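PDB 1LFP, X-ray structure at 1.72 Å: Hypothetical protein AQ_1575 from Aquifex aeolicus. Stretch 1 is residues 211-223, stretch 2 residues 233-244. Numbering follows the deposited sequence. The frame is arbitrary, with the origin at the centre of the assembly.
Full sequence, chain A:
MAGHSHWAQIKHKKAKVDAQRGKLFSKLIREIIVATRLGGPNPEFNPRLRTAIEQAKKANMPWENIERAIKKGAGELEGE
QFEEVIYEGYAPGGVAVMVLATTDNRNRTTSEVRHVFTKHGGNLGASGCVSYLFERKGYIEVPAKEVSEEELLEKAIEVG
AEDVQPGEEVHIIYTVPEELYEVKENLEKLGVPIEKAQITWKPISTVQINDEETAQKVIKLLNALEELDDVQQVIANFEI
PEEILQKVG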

# COMPACT_ATOMS: atom_id res chain seq x y z
N ASP A 211 -25.67 3.29 -2.87
CA ASP A 211 -26.25 2.30 -3.77
C ASP A 211 -25.44 1.02 -3.67
O ASP A 211 -24.29 0.97 -4.11
CB ASP A 211 -26.23 2.80 -5.21
CG ASP A 211 -27.12 3.99 -5.42
OD1 ASP A 211 -28.35 3.86 -5.18
OD2 ASP A 211 -26.61 5.05 -5.81
N GLU A 212 -26.04 -0.01 -3.10
CA GLU A 212 -25.36 -1.28 -2.93
C GLU A 212 -24.82 -1.81 -4.25
O GLU A 212 -23.78 -2.47 -4.28
CB GLU A 212 -26.33 -2.29 -2.33
CG GLU A 212 -25.69 -3.59 -1.92
CD GLU A 212 -26.69 -4.50 -1.25
OE1 GLU A 212 -26.29 -5.59 -0.80
OE2 GLU A 212 -27.87 -4.11 -1.16
N GLU A 213 -25.53 -1.53 -5.33
CA GLU A 213 -25.11 -1.96 -6.66
C GLU A 213 -23.78 -1.31 -7.01
O GLU A 213 -22.84 -1.97 -7.44
CB GLU A 213 -26.11 -1.54 -7.73
CG GLU A 213 -27.40 -2.33 -7.78
CD GLU A 213 -28.09 -2.17 -9.12
OE1 GLU A 213 -27.49 -2.55 -10.15
OE2 GLU A 213 -29.23 -1.66 -9.14
N THR A 214 -23.73 0.00 -6.85
CA THR A 214 -22.54 0.76 -7.15
C THR A 214 -21.38 0.37 -6.23
O THR A 214 -20.25 0.23 -6.68
CB THR A 214 -22.81 2.27 -7.01
OG1 THR A 214 -24.00 2.60 -7.75
CG2 THR A 214 -21.65 3.09 -7.55
N ALA A 215 -21.68 0.17 -4.95
CA ALA A 215 -20.67 -0.20 -3.97
C ALA A 215 -19.93 -1.47 -4.35
O ALA A 215 -18.71 -1.58 -4.18
CB ALA A 215 -21.29 -0.37 -2.59
N GLN A 216 -20.67 -2.44 -4.89
CA GLN A 216 -20.08 -3.70 -5.28
C GLN A 216 -19.17 -3.58 -6.47
O GLN A 216 -18.17 -4.30 -6.57
CB GLN A 216 -21.17 -4.72 -5.59
CG GLN A 216 -20.71 -6.16 -5.51
CD GLN A 216 -21.74 -7.06 -4.84
OE1 GLN A 216 -21.49 -8.24 -4.59
NE2 GLN A 216 -22.91 -6.49 -4.54
N LYS A 217 -19.51 -2.68 -7.39
CA LYS A 217 -18.70 -2.48 -8.59
C LYS A 217 -17.40 -1.83 -8.18
O LYS A 217 -16.34 -2.24 -8.63
CB LYS A 217 -19.42 -1.57 -9.59
CG LYS A 217 -20.75 -2.11 -10.08
CD LYS A 217 -21.42 -1.11 -11.00
CE LYS A 217 -22.69 -1.69 -11.63
NZ LYS A 217 -23.38 -0.66 -12.46
N VAL A 218 -17.50 -0.82 -7.32
CA VAL A 218 -16.30 -0.14 -6.82
C VAL A 218 -15.34 -1.15 -6.20
O VAL A 218 -14.17 -1.18 -6.54
CB VAL A 218 -16.65 0.88 -5.75
CG1 VAL A 218 -15.36 1.55 -5.22
CG2 VAL A 218 -17.60 1.90 -6.33
N ILE A 219 -15.86 -1.96 -5.27
CA ILE A 219 -15.04 -2.96 -4.58
C ILE A 219 -14.43 -3.99 -5.52
O ILE A 219 -13.30 -4.39 -5.34
CB ILE A 219 -15.86 -3.69 -3.47
CG1 ILE A 219 -16.28 -2.69 -2.39
CG2 ILE A 219 -15.03 -4.79 -2.85
CD1 ILE A 219 -17.12 -3.30 -1.28
N LYS A 220 -15.18 -4.42 -6.53
CA LYS A 220 -14.62 -5.40 -7.45
C LYS A 220 -13.49 -4.77 -8.27
O LYS A 220 -12.49 -5.42 -8.59
CB LYS A 220 -15.71 -5.92 -8.39
CG LYS A 220 -16.63 -6.96 -7.74
CD LYS A 220 -17.55 -7.60 -8.77
CE LYS A 220 -18.37 -8.72 -8.16
NZ LYS A 220 -19.13 -8.26 -6.97
N LEU A 221 -13.66 -3.51 -8.60
CA LEU A 221 -12.65 -2.82 -9.37
C LEU A 221 -11.36 -2.77 -8.58
O LEU A 221 -10.30 -3.15 -9.08
CB LEU A 221 -13.14 -1.40 -9.69
CG LEU A 221 -12.63 -0.79 -10.98
CD1 LEU A 221 -13.42 0.49 -11.27
CD2 LEU A 221 -11.14 -0.51 -10.86
N LEU A 222 -11.46 -2.31 -7.34
CA LEU A 222 -10.30 -2.19 -6.46
C LEU A 222 -9.64 -3.55 -6.26
O LEU A 222 -8.42 -3.65 -6.31
CB LEU A 222 -10.72 -1.59 -5.11
CG LEU A 222 -11.39 -0.20 -5.16
CD1 LEU A 222 -11.47 0.40 -3.77
CD2 LEU A 222 -10.52 0.72 -6.10
N ASN A 223 -10.45 -4.58 -6.02
CA ASN A 223 -9.93 -5.94 -5.83
C ASN A 223 -9.20 -6.40 -7.10
O ASN A 223 -8.17 -7.07 -7.01
CB ASN A 223 -11.06 -6.94 -5.59
CG ASN A 223 -11.66 -6.82 -4.22
OD1 ASN A 223 -12.78 -7.30 -3.99
ND2 ASN A 223 -10.94 -6.20 -3.29
N GLN A 233 -0.09 -0.63 -4.41
CA GLN A 233 -1.10 -0.05 -3.56
C GLN A 233 -2.26 0.51 -4.32
O GLN A 233 -2.11 1.08 -5.37
CB GLN A 233 -0.55 1.11 -2.75
CG GLN A 233 0.54 0.77 -1.72
CD GLN A 233 0.91 2.01 -0.92
OE1 GLN A 233 2.07 2.45 -0.88
NE2 GLN A 233 -0.09 2.60 -0.28
N VAL A 234 -3.45 0.37 -3.75
CA VAL A 234 -4.63 0.95 -4.40
C VAL A 234 -5.31 1.79 -3.31
O VAL A 234 -5.51 1.29 -2.21
CB VAL A 234 -5.63 -0.12 -4.81
CG1 VAL A 234 -6.86 0.55 -5.33
CG2 VAL A 234 -5.03 -1.02 -5.89
N ILE A 235 -5.62 3.04 -3.60
CA ILE A 235 -6.25 3.97 -2.65
C ILE A 235 -7.49 4.59 -3.27
O ILE A 235 -7.47 4.99 -4.42
CB ILE A 235 -5.31 5.13 -2.23
CG1 ILE A 235 -3.92 4.58 -1.85
CG2 ILE A 235 -5.90 5.85 -1.00
CD1 ILE A 235 -2.78 5.07 -2.76
N ALA A 236 -8.58 4.62 -2.52
CA ALA A 236 -9.80 5.23 -3.05
C ALA A 236 -10.43 6.09 -1.98
O ALA A 236 -10.12 5.95 -0.78
CB ALA A 236 -10.77 4.15 -3.51
N ASN A 237 -11.30 7.01 -2.39
CA ASN A 237 -11.93 7.90 -1.41
C ASN A 237 -13.40 7.61 -1.16
O ASN A 237 -14.14 8.52 -0.77
CB ASN A 237 -11.81 9.36 -1.82
CG ASN A 237 -12.59 9.71 -3.07
OD1 ASN A 237 -12.66 10.89 -3.44
ND2 ASN A 237 -13.16 8.72 -3.73
N PHE A 238 -13.83 6.38 -1.41
CA PHE A 238 -15.24 6.04 -1.19
C PHE A 238 -15.63 6.01 0.28
O PHE A 238 -14.80 5.87 1.18
CB PHE A 238 -15.57 4.67 -1.79
CG PHE A 238 -14.87 3.52 -1.09
CD1 PHE A 238 -15.18 3.16 0.23
CD2 PHE A 238 -13.85 2.84 -1.74
CE1 PHE A 238 -14.48 2.14 0.89
CE2 PHE A 238 -13.13 1.82 -1.09
CZ PHE A 238 -13.45 1.47 0.24
N GLU A 239 -16.94 6.11 0.50
CA GLU A 239 -17.51 6.04 1.83
C GLU A 239 -18.71 5.10 1.69
O GLU A 239 -19.72 5.49 1.10
CB GLU A 239 -17.96 7.41 2.30
CG GLU A 239 -18.33 7.48 3.77
CD GLU A 239 -17.18 7.12 4.69
OE1 GLU A 239 -16.03 7.43 4.35
OE2 GLU A 239 -17.45 6.53 5.75
N ILE A 240 -18.57 3.87 2.18
CA ILE A 240 -19.63 2.85 2.10
C ILE A 240 -20.16 2.42 3.48
O ILE A 240 -19.40 2.18 4.41
CB ILE A 240 -19.13 1.56 1.36
CG1 ILE A 240 -17.89 0.99 2.04
CG2 ILE A 240 -18.83 1.87 -0.09
CD1 ILE A 240 -18.17 0.06 3.20
N PRO A 241 -21.50 2.31 3.61
CA PRO A 241 -22.14 1.91 4.87
C PRO A 241 -21.67 0.54 5.36
O PRO A 241 -22.04 -0.48 4.78
CB PRO A 241 -23.63 1.90 4.51
CG PRO A 241 -23.74 2.93 3.43
CD PRO A 241 -22.51 2.63 2.59
N GLU A 242 -20.87 0.52 6.42
CA GLU A 242 -20.36 -0.74 6.96
C GLU A 242 -20.91 -1.98 6.25
O GLU A 242 -22.02 -2.43 6.53
CB GLU A 242 -20.67 -0.84 8.46
CG GLU A 242 -20.17 -2.14 9.08
CD GLU A 242 -18.69 -2.35 8.84
OE1 GLU A 242 -17.88 -1.64 9.47
OE2 GLU A 242 -18.34 -3.22 8.01
N GLU A 243 -20.11 -2.51 5.33
CA GLU A 243 -20.48 -3.67 4.53
C GLU A 243 -19.25 -4.55 4.33
O GLU A 243 -18.20 -4.06 3.92
CB GLU A 243 -20.97 -3.24 3.16
CG GLU A 243 -22.43 -3.51 2.87
CD GLU A 243 -22.72 -3.31 1.40
OE1 GLU A 243 -22.33 -4.20 0.60
OE2 GLU A 243 -23.33 -2.28 1.05
N ILE A 244 -19.38 -5.84 4.61
CA ILE A 244 -18.26 -6.76 4.45
C ILE A 244 -18.50 -7.60 3.20
O ILE A 244 -17.58 -8.25 2.70
CB ILE A 244 -18.09 -7.66 5.71
CG1 ILE A 244 -17.46 -9.01 5.33
CG2 ILE A 244 -19.43 -7.85 6.40
CD1 ILE A 244 -15.97 -9.08 5.58

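This is a largely apolar packing of a helix on an extended segment, with a pair of glutamates at one end, in which one stripe of the helix lies against the alternating inward side chains of its partner, with no hydrogen bond crossing between them and 411 Å² buried in all, both sides summed.

The backbone bonds of the helix, residues 212-223, run within it, such as Ala 215 N to Asp 211 O at 2.9 Å and Leu 222 N to Val 218 O at 3.0 Å, and its closest contacts with the partner are made between side chains. Ala 215, Val 218 and Leu 222 point toward the second stretch. Their spacing of three and then four residues is the spacing that keeps side chains on one side of a helix. The extended segment answers with a two-residue rhythm: Val 234, Ala 236, Phe 238 and Ile 240 point toward the helix, while Ile 235 between them points away. The chains run antiparallel in register, Ala 215 nearest Ile 240 and Leu 222 nearest Val 234.

Leu 222 is the hub, with 82 Å² covered, the largest share of any residue here. With chi1 m and chi2 t, its branched end spreads over three partners: CD2 lies 3.7 Å from Val 234 CG1, and CD1 lies 3.8 Å from Ala 236 CB and 3.5 Å from Phe 238 CE2. That last contact meets the ring at its edge, near its plane. Ala 236 brings only a methyl, and Leu 222 supplies the reach.

Phe 238, chi1 p, bridges a wider gap. Phe 238 CA is 8.4 Å from Val 218 CA, yet the ring brings Phe 238 CD2 to 4.0 Å from Val 218 CG1. A long aromatic side chain thus meets a short, branched one, and both are buried.

At the next step the CA atoms of Ala 215 and Ile 240 are 6.9 Å apart, and alanine's methyl meets the isoleucine at this spacing, Ala 215 CB sitting 4.2 Å from Ile 240 CG2.

The polar end adds no attraction from charge. Glu 243 points toward the helix and has 55 Å² covered, second only to Leu 222, though it is partly exposed and poorly ordered. Glu 212 CG comes within 4.0 Å of Glu 243 OE2, and the like-charged carboxylates approach to 4.4 Å between Glu 212 OE1 and Glu 243 OE1. Glu 212 is exposed, where solvent can soften the repulsion. The rule to read is two matched periodicities, the helix's three-four spacing against the strand's alternation.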